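Local coordinates for nigritoxine (PDB 5M41), which is a bacterial toxin of Vibrio nigripulchritudo that acts against crustaceans and insects and is built on a previously unseen fold, at residues E548-D551 / F552-H556; M626-L629 / V630-F633; V450-V453 / R454-G457; E602-A605 / F606-Y609; L466-A470 / A471-G475. One frame throughout, in Å; residues are numbered along the deposited sequence.

Contact 1: E548-D551 / F552-H556; sequences EEFD and FRLQH
E549 and R553, one helical turn apart, form the salt bridge of this stretch. R553 meets the carboxylate side-on: NE lies 2.9 Å from E549 OE2, and NH2 of the same guanidinium donates to that oxygen at 3.3 Å. Both bonds run close to the guanidinium plane, the NE one to the anti lone pair of OE2, while the carboxylate and guanidinium planes stay 42° apart. With CG of E549 anti to its backbone N (chi1 -173°), the chain runs alongside that of R553 in the same direction. R553 carries more than this pair: NH1 also bonds to N577 O and NH2 to Y511 OH.

The apolar pairing is F550 with L554. CD1 of L554 touches F550 CE2 at 3.6 Å, and its CG sits over the rim of one ring face.

Among the backbone bonds, F552 N reaches E548 O at 2.8 Å and Q555 N reaches D551 O at 2.9 Å. D551 and Q555 send their polar ends off the helix, to Y498 OH and I499 O on strand 496-500. This is an i to i+4 ladder of a largely buried alpha-helix, 546-555, carrying a Glu-Arg pair on one flank and lodged between strands 496-500 and 523-532 and helix 625-632.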
# COMPACT_ATOMS: atom_id res chain seq x y z
N GLU A 548 -1.06 -0.84 -23.94
CA GLU A 548 0.27 -0.64 -24.51
C GLU A 548 0.43 0.75 -25.15
O GLU A 548 1.48 1.38 -24.98
CB GLU A 548 0.59 -1.76 -25.51
CG GLU A 548 2.08 -1.98 -25.71
CD GLU A 548 2.39 -3.00 -26.81
OE1 GLU A 548 1.55 -3.87 -27.11
OE2 GLU A 548 3.49 -2.92 -27.39
N GLU A 549 -0.58 1.22 -25.89
CA GLU A 549 -0.56 2.61 -26.44
C GLU A 549 -0.45 3.63 -25.30
O GLU A 549 0.27 4.64 -25.41
CB GLU A 549 -1.79 2.95 -27.29
CG GLU A 549 -1.66 4.31 -27.97
CD GLU A 549 -2.74 4.62 -28.99
OE1 GLU A 549 -3.10 3.71 -29.78
OE2 GLU A 549 -3.26 5.77 -29.01
N PHE A 550 -1.18 3.37 -24.22
CA PHE A 550 -1.17 4.27 -23.06
C PHE A 550 0.26 4.35 -22.50
O PHE A 550 0.77 5.44 -22.25
CB PHE A 550 -2.18 3.81 -21.99
CG PHE A 550 -2.21 4.69 -20.75
CD1 PHE A 550 -2.93 5.87 -20.74
CD2 PHE A 550 -1.52 4.31 -19.60
CE1 PHE A 550 -2.99 6.66 -19.59
CE2 PHE A 550 -1.56 5.09 -18.46
CZ PHE A 550 -2.30 6.28 -18.46
N ASP A 551 0.89 3.20 -22.31
CA ASP A 551 2.26 3.16 -21.80
C ASP A 551 3.23 3.84 -22.80
O ASP A 551 4.09 4.64 -22.41
CB ASP A 551 2.64 1.71 -21.50
CG ASP A 551 4.07 1.57 -21.01
OD1 ASP A 551 4.42 2.13 -19.95
OD2 ASP A 551 4.85 0.87 -21.67
N PHE A 552 3.07 3.56 -24.09
CA PHE A 552 3.89 4.24 -25.09
C PHE A 552 3.73 5.75 -25.00
O PHE A 552 4.71 6.50 -25.03
CB PHE A 552 3.58 3.78 -26.51
CG PHE A 552 4.17 4.67 -27.57
CD1 PHE A 552 5.50 4.53 -27.94
CD2 PHE A 552 3.40 5.65 -28.18
CE1 PHE A 552 6.06 5.35 -28.90
CE2 PHE A 552 3.95 6.48 -29.15
CZ PHE A 552 5.28 6.33 -29.52
N ARG A 553 2.48 6.19 -24.87
CA ARG A 553 2.18 7.62 -24.85
C ARG A 553 2.77 8.32 -23.63
O ARG A 553 3.16 9.47 -23.72
CB ARG A 553 0.69 7.87 -24.94
CG ARG A 553 0.13 7.74 -26.35
CD ARG A 553 -1.36 8.02 -26.33
NE ARG A 553 -1.98 8.03 -27.64
CZ ARG A 553 -1.96 9.06 -28.50
NH1 ARG A 553 -1.31 10.19 -28.21
NH2 ARG A 553 -2.60 8.94 -29.66
N LEU A 554 2.84 7.61 -22.50
CA LEU A 554 3.51 8.11 -21.30
C LEU A 554 5.03 8.13 -21.50
O LEU A 554 5.69 9.12 -21.20
CB LEU A 554 3.18 7.25 -20.06
CG LEU A 554 1.84 7.42 -19.31
CD1 LEU A 554 1.80 6.46 -18.13
CD2 LEU A 554 1.63 8.85 -18.83
N GLN A 555 5.59 7.03 -21.98
CA GLN A 555 7.03 6.90 -22.20
C GLN A 555 7.53 7.98 -23.18
O GLN A 555 8.59 8.55 -22.98
CB GLN A 555 7.34 5.50 -22.74
CG GLN A 555 8.80 5.07 -22.64
CD GLN A 555 9.00 3.70 -23.25
OE1 GLN A 555 9.45 3.58 -24.39
NE2 GLN A 555 8.64 2.66 -22.51
N HIS A 556 6.73 8.28 -24.20
CA HIS A 556 7.06 9.34 -25.17
C HIS A 556 6.16 10.54 -25.09
O HIS A 556 5.80 11.17 -26.12
CB HIS A 556 7.12 8.73 -26.56
CG HIS A 556 8.25 7.76 -26.70
ND1 HIS A 556 9.49 8.15 -27.01
CD2 HIS A 556 8.31 6.39 -26.45
CE1 HIS A 556 10.31 7.07 -27.01
NE2 HIS A 556 9.59 6.00 -26.67

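Contact 2: M626-L629 / V630-F633; sequences MEWL and VRKF
W628 and R631 stand nearly at right angles, the indole and guanidinium planes 84° apart. NH2 of R631 comes to 3.8 Å from W628 CD1, approaching the ring obliquely. R631 gets there by leaving CG anti to the backbone N and then bending at chi3 (53°), which folds the guanidinium back along the helix until one face looks onto E627 O. The carboxylate of E627 is on the same exposed side, but its OE1 is still 5.0 Å from R631 NH1.

At the other end of the indole, W628 CZ3 meets K632 CB at 3.9 Å, again obliquely. K632 turns away from the ring through an unusual chi2 of -97°: its CB end packs on the indole, while the ammonium is held by E602 and the S581 carbonyl. The indole also meets the ring of F618 edge-to-face.

These are i to i+3 and i to i+4 neighbours along the short alpha-helix 625-632. V630 N bonds to M626 O at 3.1 Å and R631 N to E627 O at 2.9 Å; after that K632 N makes weak bonds to both W628 O and L629 O.

K632 CD lies over the centre of one face of the F633 ring, 3.9 Å from its plane. F633 also has a cation-pi partner in R553. On the helix itself, the ring's CD2 approaches L629 O to 3.2 Å, obliquely.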
# COMPACT_ATOMS: atom_id res chain seq x y z
N MET A 626 -8.00 4.19 -18.71
CA MET A 626 -6.93 3.99 -19.67
C MET A 626 -7.48 3.83 -21.10
O MET A 626 -6.99 4.46 -22.06
CB MET A 626 -6.15 2.74 -19.25
CG MET A 626 -4.83 2.54 -19.95
SD MET A 626 -3.83 1.30 -19.09
CE MET A 626 -3.55 2.13 -17.56
N GLU A 627 -8.51 2.99 -21.24
CA GLU A 627 -9.16 2.79 -22.52
C GLU A 627 -9.79 4.12 -22.96
O GLU A 627 -9.70 4.50 -24.13
CB GLU A 627 -10.21 1.67 -22.43
CG GLU A 627 -9.61 0.27 -22.28
CD GLU A 627 -10.64 -0.85 -22.20
OE1 GLU A 627 -11.83 -0.61 -21.96
OE2 GLU A 627 -10.26 -2.02 -22.37
N TRP A 628 -10.40 4.84 -22.01
CA TRP A 628 -11.06 6.09 -22.35
C TRP A 628 -10.10 7.08 -22.95
O TRP A 628 -10.42 7.74 -23.94
CB TRP A 628 -11.84 6.67 -21.16
CG TRP A 628 -12.73 7.83 -21.54
CD1 TRP A 628 -14.11 7.82 -21.74
CD2 TRP A 628 -12.32 9.22 -21.80
NE1 TRP A 628 -14.56 9.08 -22.08
CE2 TRP A 628 -13.54 9.95 -22.15
CE3 TRP A 628 -11.11 9.90 -21.78
CZ2 TRP A 628 -13.53 11.31 -22.45
CZ3 TRP A 628 -11.10 11.27 -22.09
CH2 TRP A 628 -12.28 11.95 -22.42
N LEU A 629 -8.91 7.20 -22.36
CA LEU A 629 -7.91 8.19 -22.78
C LEU A 629 -7.25 7.87 -24.13
O LEU A 629 -7.02 8.76 -24.95
CB LEU A 629 -6.83 8.37 -21.70
CG LEU A 629 -7.34 9.08 -20.43
CD1 LEU A 629 -6.39 8.89 -19.24
CD2 LEU A 629 -7.60 10.56 -20.72
N VAL A 630 -6.96 6.59 -24.35
CA VAL A 630 -6.44 6.14 -25.62
C VAL A 630 -7.50 6.41 -26.68
O VAL A 630 -7.19 6.94 -27.74
CB VAL A 630 -6.03 4.64 -25.57
CG1 VAL A 630 -5.79 4.08 -26.97
CG2 VAL A 630 -4.78 4.47 -24.71
N ARG A 631 -8.76 6.08 -26.39
CA ARG A 631 -9.84 6.25 -27.37
C ARG A 631 -10.13 7.72 -27.69
O ARG A 631 -10.61 8.04 -28.77
CB ARG A 631 -11.10 5.53 -26.89
CG ARG A 631 -12.28 5.56 -27.86
CD ARG A 631 -13.43 4.71 -27.34
NE ARG A 631 -13.82 5.07 -25.98
CZ ARG A 631 -13.77 4.23 -24.94
NH1 ARG A 631 -13.37 2.98 -25.11
NH2 ARG A 631 -14.13 4.64 -23.74
N LYS A 632 -9.80 8.62 -26.75
CA LYS A 632 -10.03 10.06 -26.93
C LYS A 632 -9.35 10.57 -28.20
O LYS A 632 -9.93 11.38 -28.93
CB LYS A 632 -9.61 10.85 -25.67
CG LYS A 632 -9.47 12.37 -25.78
CD LYS A 632 -8.02 12.77 -26.02
CE LYS A 632 -7.88 14.24 -26.34
NZ LYS A 632 -6.59 14.60 -27.02
N PHE A 633 -8.16 10.06 -28.49
CA PHE A 633 -7.36 10.52 -29.63
C PHE A 633 -7.93 10.11 -31.01
O PHE A 633 -7.47 10.61 -32.03
CB PHE A 633 -5.91 10.07 -29.46
CG PHE A 633 -5.19 10.78 -28.33
CD1 PHE A 633 -4.66 12.05 -28.52
CD2 PHE A 633 -5.07 10.18 -27.08
CE1 PHE A 633 -4.01 12.70 -27.49
CE2 PHE A 633 -4.45 10.84 -26.03
CZ PHE A 633 -3.92 12.10 -26.23

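Contact 3: V450-V453 / R454-G457; sequences VAIV and RREG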
# COMPACT_ATOMS: atom_id res chain seq x y z
N VAL A 450 11.02 5.07 -7.62
CA VAL A 450 10.58 4.08 -8.59
C VAL A 450 10.76 4.62 -10.02
O VAL A 450 11.30 3.90 -10.88
CB VAL A 450 9.12 3.61 -8.34
CG1 VAL A 450 8.56 2.85 -9.54
CG2 VAL A 450 9.03 2.75 -7.07
N ALA A 451 10.34 5.86 -10.26
CA ALA A 451 10.44 6.51 -11.59
C ALA A 451 11.88 6.68 -12.08
O ALA A 451 12.14 6.56 -13.29
CB ALA A 451 9.71 7.85 -11.60
N ILE A 452 12.80 6.96 -11.16
CA ILE A 452 14.23 7.08 -11.48
C ILE A 452 14.77 5.75 -12.00
O ILE A 452 15.30 5.68 -13.12
CB ILE A 452 15.09 7.56 -10.27
CG1 ILE A 452 14.66 8.95 -9.77
CG2 ILE A 452 16.57 7.54 -10.62
CD1 ILE A 452 14.39 9.97 -10.86
N VAL A 453 14.63 4.71 -11.19
CA VAL A 453 15.10 3.38 -11.58
C VAL A 453 14.58 2.97 -12.95
O VAL A 453 15.37 2.55 -13.80
CB VAL A 453 14.77 2.32 -10.51
CG1 VAL A 453 15.27 0.95 -10.97
CG2 VAL A 453 15.42 2.71 -9.20
N ARG A 454 13.29 3.13 -13.19
CA ARG A 454 12.70 2.77 -14.49
C ARG A 454 13.37 3.52 -15.64
O ARG A 454 13.65 2.93 -16.68
CB ARG A 454 11.21 3.07 -14.53
CG ARG A 454 10.32 2.10 -13.79
CD ARG A 454 8.89 2.62 -13.86
NE ARG A 454 8.24 2.22 -15.11
CZ ARG A 454 7.02 2.61 -15.49
NH1 ARG A 454 6.29 3.43 -14.73
NH2 ARG A 454 6.51 2.17 -16.63
N ARG A 455 13.60 4.82 -15.45
CA ARG A 455 14.14 5.69 -16.49
C ARG A 455 15.63 5.44 -16.76
O ARG A 455 16.10 5.72 -17.86
CB ARG A 455 13.90 7.16 -16.14
CG ARG A 455 13.95 8.09 -17.34
CD ARG A 455 14.13 9.55 -16.93
NE ARG A 455 13.27 9.90 -15.79
CZ ARG A 455 13.71 10.27 -14.59
NH1 ARG A 455 15.02 10.38 -14.34
NH2 ARG A 455 12.83 10.56 -13.63
N GLU A 456 16.35 4.91 -15.77
CA GLU A 456 17.73 4.47 -15.97
C GLU A 456 17.78 3.21 -16.82
O GLU A 456 18.70 3.01 -17.61
CB GLU A 456 18.45 4.25 -14.63
CG GLU A 456 18.58 5.48 -13.74
CD GLU A 456 19.11 6.73 -14.44
OE1 GLU A 456 20.08 6.63 -15.23
OE2 GLU A 456 18.58 7.83 -14.19
N GLY A 457 16.77 2.35 -16.65
CA GLY A 457 16.57 1.19 -17.50
C GLY A 457 16.28 1.58 -18.94
O GLY A 457 16.56 0.82 -19.86
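R454 and V450 make the packed side of this turn. The aliphatic chain of R454 runs back over V450, CG at 3.6 Å from V450 O and CD 4.3 Å from V450 CG1, and the backbone bond R454 N to V450 O closes the same turn at 3.1 Å. A bend at chi3 (84°) then takes the guanidinium off the helix to E501, with which NH2 forms a salt bridge.

The solvent side belongs to I452, R455 and E456, all exposed. R455 curls back so that one face of its guanidinium looks onto A451 O. Its NH2 is modelled 3.2 Å from I452 CD1, tighter than normal packing and doubtful in detail. E456 lies beside I452, pointing the same way; its chain bends at chi2 (-49°), leaving OE2 4.1 Å from I452 CG2. The backbone bonds continue, E456 N to I452 O at 3.0 Å, with a weak extra one to V453 O, and G457 N to V453 O at 3.2 Å.

V450, with the aliphatic part of R454, is the side of helix 444-457 turned to the protein. Both rest on I336 of strand 328-336, while V450 also touches V342 and R454 touches K340, both of strand 340-348. Q292 touches V453 and R454, and its NE2 donates to V450 O.

Contact 4: E602-A605 / F606-Y609; sequences ESNA and FLTY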
# COMPACT_ATOMS: atom_id res chain seq x y z
N GLU A 602 -9.59 21.22 -26.59
CA GLU A 602 -10.60 20.27 -27.02
C GLU A 602 -11.77 20.22 -26.02
O GLU A 602 -11.81 19.39 -25.10
CB GLU A 602 -9.94 18.90 -27.20
CG GLU A 602 -8.91 18.87 -28.32
CD GLU A 602 -7.78 17.87 -28.07
OE1 GLU A 602 -8.01 16.85 -27.40
OE2 GLU A 602 -6.65 18.10 -28.55
N SER A 603 -12.73 21.12 -26.23
CA SER A 603 -13.76 21.45 -25.25
C SER A 603 -14.48 20.25 -24.68
O SER A 603 -14.45 20.03 -23.47
CB SER A 603 -14.77 22.41 -25.87
OG SER A 603 -14.12 23.60 -26.26
N ASN A 604 -15.12 19.47 -25.54
CA ASN A 604 -15.97 18.38 -25.10
C ASN A 604 -15.17 17.21 -24.56
O ASN A 604 -15.63 16.52 -23.63
CB ASN A 604 -16.97 17.95 -26.19
CG ASN A 604 -18.07 18.98 -26.41
OD1 ASN A 604 -18.60 19.58 -25.47
ND2 ASN A 604 -18.43 19.20 -27.67
N ALA A 605 -13.98 16.99 -25.12
CA ALA A 605 -13.14 15.88 -24.64
C ALA A 605 -12.76 16.23 -23.20
O ALA A 605 -12.89 15.38 -22.31
CB ALA A 605 -11.90 15.68 -25.50
N PHE A 606 -12.32 17.48 -23.01
CA PHE A 606 -11.91 17.98 -21.70
C PHE A 606 -13.10 17.95 -20.75
O PHE A 606 -13.01 17.42 -19.65
CB PHE A 606 -11.33 19.41 -21.81
CG PHE A 606 -10.81 19.97 -20.50
CD1 PHE A 606 -9.59 19.55 -19.95
CD2 PHE A 606 -11.55 20.93 -19.80
CE1 PHE A 606 -9.11 20.07 -18.75
CE2 PHE A 606 -11.08 21.46 -18.59
CZ PHE A 606 -9.86 21.04 -18.07
N LEU A 607 -14.24 18.49 -21.21
CA LEU A 607 -15.46 18.52 -20.40
C LEU A 607 -15.84 17.12 -19.91
O LEU A 607 -16.10 16.92 -18.72
CB LEU A 607 -16.65 19.17 -21.16
CG LEU A 607 -18.03 19.16 -20.48
CD1 LEU A 607 -17.98 19.84 -19.10
CD2 LEU A 607 -19.13 19.77 -21.36
N THR A 608 -15.86 16.16 -20.84
CA THR A 608 -16.28 14.79 -20.53
C THR A 608 -15.31 14.19 -19.54
O THR A 608 -15.73 13.61 -18.53
CB THR A 608 -16.38 13.91 -21.79
OG1 THR A 608 -17.41 14.44 -22.64
CG2 THR A 608 -16.78 12.47 -21.41
N TYR A 609 -14.02 14.33 -19.82
CA TYR A 609 -13.04 13.72 -18.92
C TYR A 609 -13.16 14.29 -17.51
O TYR A 609 -13.22 13.53 -16.55
CB TYR A 609 -11.60 13.81 -19.46
CG TYR A 609 -10.58 13.25 -18.50
CD1 TYR A 609 -10.36 11.87 -18.40
CD2 TYR A 609 -9.86 14.09 -17.65
CE1 TYR A 609 -9.44 11.35 -17.50
CE2 TYR A 609 -8.93 13.59 -16.75
CZ TYR A 609 -8.72 12.22 -16.68
OH TYR A 609 -7.79 11.71 -15.78
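E602 O takes the first bond of the helix, from F606 N at 2.9 Å, and the same carbonyl lies against F606 CB, 3.3 Å away. E602 itself stands at the N-cap position. S603 follows, its carbonyl bonded to L607 N at 2.7 Å; CB of L607 rests 3.3 Å from that S603 O, much as F606 CB does on the carbonyl before.

At N604 one carbonyl oxygen is gripped twice by the same residue. T608 N donates to N604 O at 2.8 Å and T608 OG1 at 2.9 Å, and they come from opposite faces of the carbonyl plane. The hydroxyl can double back because OG1 sits anti to the carbonyl carbon of T608, beside its own N (chi1 -63°). This is the familiar way a threonine inside an alpha-helix bonds to the carbonyl one turn before it, here in the first turns of helix 603-614; T608 OG1 in turn accepts from L642 N. The N604 side chain faces elsewhere, ND2 bonding to I645 O and K637 O, and only OD1 skims L607 CD2 at 4.1 Å.

A605 O receives Y609 N at 2.9 Å, while the A605 methyl points away from the following turn. The rings of F606 and Y609 likewise leave the turn: F606 packs on L725 and M698, and Y609 sends OH to E625 OE2.

Contact 5: L466-A470 / A471-G475; sequences LDLTA and AQKRG
A470 O receives R474 N at 2.8 Å, the shortest sound polar bond here, with an N-H...O angle of 151°. It spans a one-turn helix, 470-473, opened by T469 at the N-cap position and closed by a Schellman motif with positive phi (70°) at G475. G475 N also bonds to Q472 O at 3.1 Å.

Q472, three residues after the N-cap T469, takes the N-H of T469 on OE1 at 3.2 Å, as in one half of a capping box. The bond lies in the carbonyl plane, on a lone pair. Q472 keeps CG beside its own backbone N and stays extended beyond it, which lets the amide reach back to the residue before the helix, crossing L468 and T469 at about a right angle. It is the methyl of T469, not OG1, that lies near Q472 N, with CG2 also 3.5 Å from Q472 CG. K473 N bonds to T469 O at 3.0 Å, while its aliphatic chain runs along that carbonyl to L468 O.

R474 folds back over the start of the helix through a bend at chi3 (-62°). One guanidinium face looks onto A471 CA, offset toward the rim, and R474 NH1 lies 3.6 Å from A470 CB.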
# COMPACT_ATOMS: atom_id res chain seq x y z
N LEU A 466 17.95 11.35 -34.06
CA LEU A 466 17.94 12.41 -35.07
C LEU A 466 18.15 13.78 -34.42
O LEU A 466 17.75 14.00 -33.27
CB LEU A 466 16.63 12.38 -35.87
CG LEU A 466 16.42 11.17 -36.79
CD1 LEU A 466 14.93 10.86 -36.94
CD2 LEU A 466 17.08 11.38 -38.14
N ASP A 467 18.78 14.69 -35.15
CA ASP A 467 19.15 16.00 -34.61
C ASP A 467 18.32 17.12 -35.23
O ASP A 467 18.79 17.89 -36.08
CB ASP A 467 20.65 16.24 -34.80
CG ASP A 467 21.28 17.04 -33.66
OD1 ASP A 467 20.54 17.56 -32.80
OD2 ASP A 467 22.52 17.13 -33.63
N LEU A 468 17.07 17.23 -34.79
CA LEU A 468 16.08 18.09 -35.43
C LEU A 468 16.12 19.53 -34.94
O LEU A 468 16.46 19.79 -33.78
CB LEU A 468 14.67 17.53 -35.26
CG LEU A 468 14.39 16.05 -35.57
CD1 LEU A 468 12.96 15.71 -35.19
CD2 LEU A 468 14.65 15.72 -37.04
N THR A 469 15.76 20.45 -35.82
CA THR A 469 15.65 21.86 -35.47
C THR A 469 14.33 22.14 -34.75
O THR A 469 13.38 21.35 -34.83
CB THR A 469 15.82 22.79 -36.70
OG1 THR A 469 15.79 24.15 -36.27
CG2 THR A 469 14.73 22.56 -37.73
N ALA A 470 14.28 23.27 -34.05
CA ALA A 470 13.09 23.67 -33.31
C ALA A 470 11.92 23.88 -34.27
O ALA A 470 10.79 23.53 -33.94
CB ALA A 470 13.37 24.94 -32.52
N ALA A 471 12.21 24.42 -35.45
CA ALA A 471 11.19 24.70 -36.46
C ALA A 471 10.52 23.41 -36.97
O ALA A 471 9.30 23.36 -37.13
CB ALA A 471 11.76 25.51 -37.62
N GLN A 472 11.33 22.37 -37.20
CA GLN A 472 10.83 21.04 -37.55
C GLN A 472 9.99 20.44 -36.42
O GLN A 472 8.95 19.83 -36.68
CB GLN A 472 11.98 20.08 -37.83
CG GLN A 472 12.60 20.20 -39.22
CD GLN A 472 13.76 19.25 -39.39
OE1 GLN A 472 14.69 19.24 -38.58
NE2 GLN A 472 13.70 18.42 -40.42
N LYS A 473 10.47 20.59 -35.18
CA LYS A 473 9.76 20.12 -33.99
C LYS A 473 8.42 20.84 -33.78
O LYS A 473 7.46 20.21 -33.36
CB LYS A 473 10.63 20.29 -32.74
CG LYS A 473 11.75 19.28 -32.60
CD LYS A 473 12.73 19.73 -31.53
CE LYS A 473 13.85 18.72 -31.32
NZ LYS A 473 13.32 17.36 -31.04
N ARG A 474 8.38 22.14 -34.07
CA ARG A 474 7.15 22.94 -33.99
C ARG A 474 6.16 22.57 -35.10
O ARG A 474 5.03 23.07 -35.12
CB ARG A 474 7.46 24.44 -34.09
CG ARG A 474 8.30 25.04 -32.97
CD ARG A 474 8.15 26.55 -32.92
NE ARG A 474 8.61 27.20 -34.14
CZ ARG A 474 9.88 27.56 -34.39
NH1 ARG A 474 10.83 27.34 -33.48
NH2 ARG A 474 10.19 28.13 -35.54
N GLY A 475 6.60 21.74 -36.05
CA GLY A 475 5.82 21.38 -37.23
C GLY A 475 5.66 22.54 -38.20
O GLY A 475 4.64 22.64 -38.90

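In the fold
Contacts 1, 2 and 4 form a chain of touching helices. Helix 546-555 meets helix 625-632 where R553 NH2 lies 3.4 Å from F633 CG and F550 CG lies 3.5 Å from M626 CG. Helix 625-632 in turn meets helix 603-614 through W628 CH2, 3.6 Å from Y609 CB. The same two helices share a salt bridge, K632 NZ lying 2.7 Å from E602 OE1. Contact 3 joins contact 1 through a weak, long ion pair, D551 OD1 to R454 NH2. Contact 5 stands apart, its nearest atoms about 11 Å from contact 1. The magnesium ion sits at V189, E192 and D195, which belong to none of the five contacts.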